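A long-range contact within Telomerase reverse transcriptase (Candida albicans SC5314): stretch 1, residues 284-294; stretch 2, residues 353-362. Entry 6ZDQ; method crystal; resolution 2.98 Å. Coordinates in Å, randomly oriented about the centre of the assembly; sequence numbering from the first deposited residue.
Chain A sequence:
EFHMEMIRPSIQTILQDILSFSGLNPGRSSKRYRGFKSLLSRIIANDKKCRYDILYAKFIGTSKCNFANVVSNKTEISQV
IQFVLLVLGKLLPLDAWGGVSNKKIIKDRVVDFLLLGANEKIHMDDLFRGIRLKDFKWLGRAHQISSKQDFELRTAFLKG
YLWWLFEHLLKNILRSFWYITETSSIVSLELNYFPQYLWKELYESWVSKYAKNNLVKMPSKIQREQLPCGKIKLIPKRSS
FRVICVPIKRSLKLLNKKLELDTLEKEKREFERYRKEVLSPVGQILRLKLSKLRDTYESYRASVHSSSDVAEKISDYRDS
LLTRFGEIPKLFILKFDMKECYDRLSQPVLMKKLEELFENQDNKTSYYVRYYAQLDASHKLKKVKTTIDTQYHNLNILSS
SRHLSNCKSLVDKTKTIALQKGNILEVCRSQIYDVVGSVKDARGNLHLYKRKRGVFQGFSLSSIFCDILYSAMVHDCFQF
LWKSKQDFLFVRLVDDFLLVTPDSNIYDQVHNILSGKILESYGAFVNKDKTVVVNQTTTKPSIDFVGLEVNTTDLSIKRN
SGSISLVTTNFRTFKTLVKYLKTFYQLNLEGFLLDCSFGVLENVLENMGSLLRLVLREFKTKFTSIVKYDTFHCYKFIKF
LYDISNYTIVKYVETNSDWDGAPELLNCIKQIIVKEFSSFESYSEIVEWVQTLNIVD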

# COMPACT_ATOMS: atom_id res chain seq x y z
N GLN A 284 1.20 20.69 3.05
CA GLN A 284 1.17 21.43 1.80
C GLN A 284 2.20 22.56 1.80
O GLN A 284 2.95 22.72 0.83
CB GLN A 284 -0.23 21.99 1.56
CG GLN A 284 -1.25 20.96 1.09
CD GLN A 284 -0.97 20.49 -0.33
OE1 GLN A 284 -1.31 21.16 -1.30
NE2 GLN A 284 -0.37 19.31 -0.45
N ILE A 285 2.24 23.34 2.88
CA ILE A 285 3.18 24.46 2.96
C ILE A 285 4.62 23.95 2.93
O ILE A 285 5.47 24.49 2.22
CB ILE A 285 2.90 25.30 4.21
CG1 ILE A 285 1.49 25.90 4.14
CG2 ILE A 285 3.93 26.40 4.36
CD1 ILE A 285 1.07 26.63 5.38
N LEU A 286 4.91 22.90 3.71
CA LEU A 286 6.26 22.35 3.72
C LEU A 286 6.62 21.75 2.36
O LEU A 286 7.75 21.90 1.89
CB LEU A 286 6.39 21.30 4.82
CG LEU A 286 6.27 21.82 6.25
CD1 LEU A 286 6.52 20.72 7.26
CD2 LEU A 286 7.22 22.99 6.48
N ARG A 287 5.66 21.08 1.71
CA ARG A 287 5.89 20.61 0.35
C ARG A 287 6.06 21.77 -0.62
O ARG A 287 6.79 21.65 -1.61
CB ARG A 287 4.74 19.71 -0.10
CG ARG A 287 5.08 18.23 -0.14
CD ARG A 287 3.82 17.38 -0.26
NE ARG A 287 3.14 17.23 1.02
CZ ARG A 287 3.38 16.25 1.88
NH1 ARG A 287 4.28 15.32 1.60
NH2 ARG A 287 2.71 16.19 3.03
N LEU A 288 5.40 22.90 -0.35
CA LEU A 288 5.53 24.06 -1.24
C LEU A 288 6.88 24.75 -1.06
O LEU A 288 7.49 25.20 -2.03
CB LEU A 288 4.39 25.04 -0.99
CG LEU A 288 4.26 26.17 -2.01
CD1 LEU A 288 4.00 25.59 -3.39
CD2 LEU A 288 3.16 27.13 -1.60
N LYS A 289 7.36 24.85 0.19
CA LYS A 289 8.66 25.47 0.43
C LYS A 289 9.78 24.66 -0.21
O LYS A 289 10.72 25.22 -0.78
CB LYS A 289 8.90 25.62 1.93
CG LYS A 289 8.13 26.77 2.57
CD LYS A 289 8.58 28.10 1.99
CE LYS A 289 7.83 29.26 2.64
NZ LYS A 289 8.25 30.57 2.07
N LEU A 290 9.70 23.33 -0.12
CA LEU A 290 10.68 22.48 -0.80
C LEU A 290 10.59 22.63 -2.31
O LEU A 290 11.60 22.49 -3.01
CB LEU A 290 10.48 21.02 -0.38
CG LEU A 290 11.58 20.01 -0.75
CD1 LEU A 290 12.87 20.31 0.00
CD2 LEU A 290 11.12 18.59 -0.48
N SER A 291 9.39 22.90 -2.83
CA SER A 291 9.22 23.11 -4.26
C SER A 291 10.03 24.30 -4.75
O SER A 291 10.66 24.24 -5.81
CB SER A 291 7.74 23.29 -4.59
OG SER A 291 7.56 23.56 -5.97
N LYS A 292 10.02 25.40 -3.99
CA LYS A 292 10.77 26.58 -4.39
C LYS A 292 12.27 26.29 -4.45
O LYS A 292 12.96 26.73 -5.37
CB LYS A 292 10.49 27.74 -3.44
CG LYS A 292 9.17 28.46 -3.69
CD LYS A 292 9.11 29.00 -5.11
CE LYS A 292 8.03 30.07 -5.25
NZ LYS A 292 8.36 31.29 -4.47
N LEU A 293 12.78 25.54 -3.47
CA LEU A 293 14.19 25.17 -3.49
C LEU A 293 14.51 24.25 -4.66
O LEU A 293 15.62 24.31 -5.20
CB LEU A 293 14.58 24.52 -2.16
CG LEU A 293 14.36 25.39 -0.93
CD1 LEU A 293 14.68 24.63 0.34
CD2 LEU A 293 15.19 26.66 -1.01
N ARG A 294 13.57 23.40 -5.06
CA ARG A 294 13.75 22.60 -6.26
C ARG A 294 13.83 23.48 -7.50
O ARG A 294 14.68 23.26 -8.38
CB ARG A 294 12.62 21.58 -6.40
CG ARG A 294 13.00 20.15 -6.08
CD ARG A 294 11.84 19.21 -6.33
NE ARG A 294 12.17 17.81 -6.03
CZ ARG A 294 12.06 17.26 -4.83
NH1 ARG A 294 11.63 17.97 -3.80
NH2 ARG A 294 12.38 15.98 -4.65
N LYS A 353 16.64 23.33 9.64
CA LYS A 353 16.38 23.33 8.20
C LYS A 353 14.93 23.71 7.90
O LYS A 353 14.66 24.29 6.85
CB LYS A 353 16.71 21.96 7.60
CG LYS A 353 18.18 21.60 7.69
CD LYS A 353 19.05 22.65 7.02
CE LYS A 353 20.53 22.30 7.15
NZ LYS A 353 21.40 23.34 6.54
N LEU A 354 14.01 23.38 8.80
CA LEU A 354 12.63 23.82 8.63
C LEU A 354 12.49 25.31 8.90
O LEU A 354 11.63 25.97 8.30
CB LEU A 354 11.70 23.03 9.55
CG LEU A 354 11.53 21.54 9.25
CD1 LEU A 354 10.66 20.88 10.31
CD2 LEU A 354 10.93 21.34 7.87
N GLU A 355 13.31 25.86 9.80
CA GLU A 355 13.27 27.29 10.07
C GLU A 355 13.91 28.10 8.95
O GLU A 355 13.49 29.24 8.70
CB GLU A 355 13.95 27.59 11.40
CG GLU A 355 13.22 27.00 12.60
CD GLU A 355 14.03 27.11 13.88
OE1 GLU A 355 15.25 27.32 13.80
OE2 GLU A 355 13.43 26.99 14.97
N GLU A 356 14.91 27.55 8.27
CA GLU A 356 15.51 28.23 7.13
C GLU A 356 14.52 28.42 5.99
O GLU A 356 14.73 29.30 5.14
CB GLU A 356 16.74 27.46 6.63
CG GLU A 356 17.89 27.40 7.62
CD GLU A 356 19.08 26.63 7.09
OE1 GLU A 356 19.19 26.48 5.86
OE2 GLU A 356 19.89 26.16 7.91
N LEU A 357 13.45 27.63 5.94
CA LEU A 357 12.41 27.83 4.94
C LEU A 357 11.63 29.11 5.19
O LEU A 357 11.04 29.65 4.25
CB LEU A 357 11.45 26.64 4.93
CG LEU A 357 12.06 25.25 4.74
CD1 LEU A 357 10.99 24.18 4.82
CD2 LEU A 357 12.81 25.16 3.42
N PHE A 358 11.61 29.61 6.42
CA PHE A 358 10.84 30.79 6.79
C PHE A 358 11.71 31.94 7.27
O PHE A 358 11.18 32.96 7.74
CB PHE A 358 9.80 30.44 7.86
CG PHE A 358 8.85 29.35 7.45
CD1 PHE A 358 7.69 29.65 6.77
CD2 PHE A 358 9.13 28.02 7.75
CE1 PHE A 358 6.81 28.65 6.39
CE2 PHE A 358 8.26 27.02 7.37
CZ PHE A 358 7.10 27.33 6.69
N GLU A 359 13.04 31.82 7.16
CA GLU A 359 13.91 32.90 7.61
C GLU A 359 13.86 34.09 6.65
O GLU A 359 14.08 35.23 7.08
CB GLU A 359 15.35 32.40 7.76
CG GLU A 359 16.01 31.96 6.46
CD GLU A 359 17.45 31.54 6.65
OE1 GLU A 359 17.93 31.55 7.80
OE2 GLU A 359 18.11 31.19 5.64
N ASN A 360 13.57 33.85 5.37
CA ASN A 360 13.47 34.94 4.41
C ASN A 360 12.27 35.84 4.72
O ASN A 360 12.34 37.06 4.56
CB ASN A 360 13.37 34.39 2.99
CG ASN A 360 14.42 33.34 2.70
OD1 ASN A 360 14.18 32.14 2.87
ND2 ASN A 360 15.59 33.78 2.25
N GLN A 361 11.16 35.25 5.17
CA GLN A 361 9.94 35.99 5.45
C GLN A 361 9.91 36.45 6.91
O GLN A 361 10.79 36.13 7.71
CB GLN A 361 8.72 35.14 5.12
CG GLN A 361 8.59 34.75 3.65
CD GLN A 361 9.45 33.56 3.27
OE1 GLN A 361 9.79 32.73 4.11
NE2 GLN A 361 9.80 33.47 1.99
N ASP A 362 8.88 37.23 7.25
CA ASP A 362 8.74 37.76 8.59
C ASP A 362 8.18 36.70 9.54
O ASP A 362 7.91 35.56 9.15
CB ASP A 362 7.85 39.00 8.58
CG ASP A 362 8.53 40.19 7.92
OD1 ASP A 362 9.74 40.37 8.12
OD2 ASP A 362 7.84 40.94 7.20

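The residue that gives most to this largely apolar contact is a lysine. Lys 289 points its CA-to-CB bond toward the other stretch and has 91 Å² covered by it, more than any leucine here. Its methylenes do the work of a hydrophobic side chain: CB of Lys 289 lies 3.8 Å from CD1 of Leu 357, and CE of Lys 289 lies 3.9 Å from CE1 of Phe 358, approaching the ring obliquely. With chi3 and chi4 both t, the outer chain runs extended past the backbone of stretch 2, where CE of Lys 289 comes 3.6 Å from the O of Leu 357. The charged end thus clears the greasy part of the contact. NZ of Lys 289 reaches the side-chain amide of Gln 361, 3.3 Å from both OE1 and NE2 of that residue; the amide's orientation is doubtful, so the polar pairing stays open, but NZ is hydrogen-bonded elsewhere in the structure.

Across from this lysine, Leu 357 is the main apolar anchor. The CA atoms of Lys 289 and Leu 357 are 6.3 Å apart. One helical turn further along stretch 1, Leu 293 also points toward the partner and sets its CD1 3.6 Å from CD2 of Leu 357.

At the other end the packing loosens. The CA atoms of Leu 286 and Leu 354 are 8.2 Å apart, and both side chains leave the backbone sideways before their ends come nearer. CD2 of Leu 286 lies 4.3 Å from each of three atoms: CD2 of Leu 354, CD1 of Leu 357 and CE2 of Phe 358. Ile 285 adds its CG2, 4.0 Å from CZ of Phe 358, so Ile 285 and Leu 286 both meet that ring at its edge. The rule is spacing: Leu 286, Lys 289 and Leu 293 recur at helical intervals, bringing successive side chains to one partner, Leu 357.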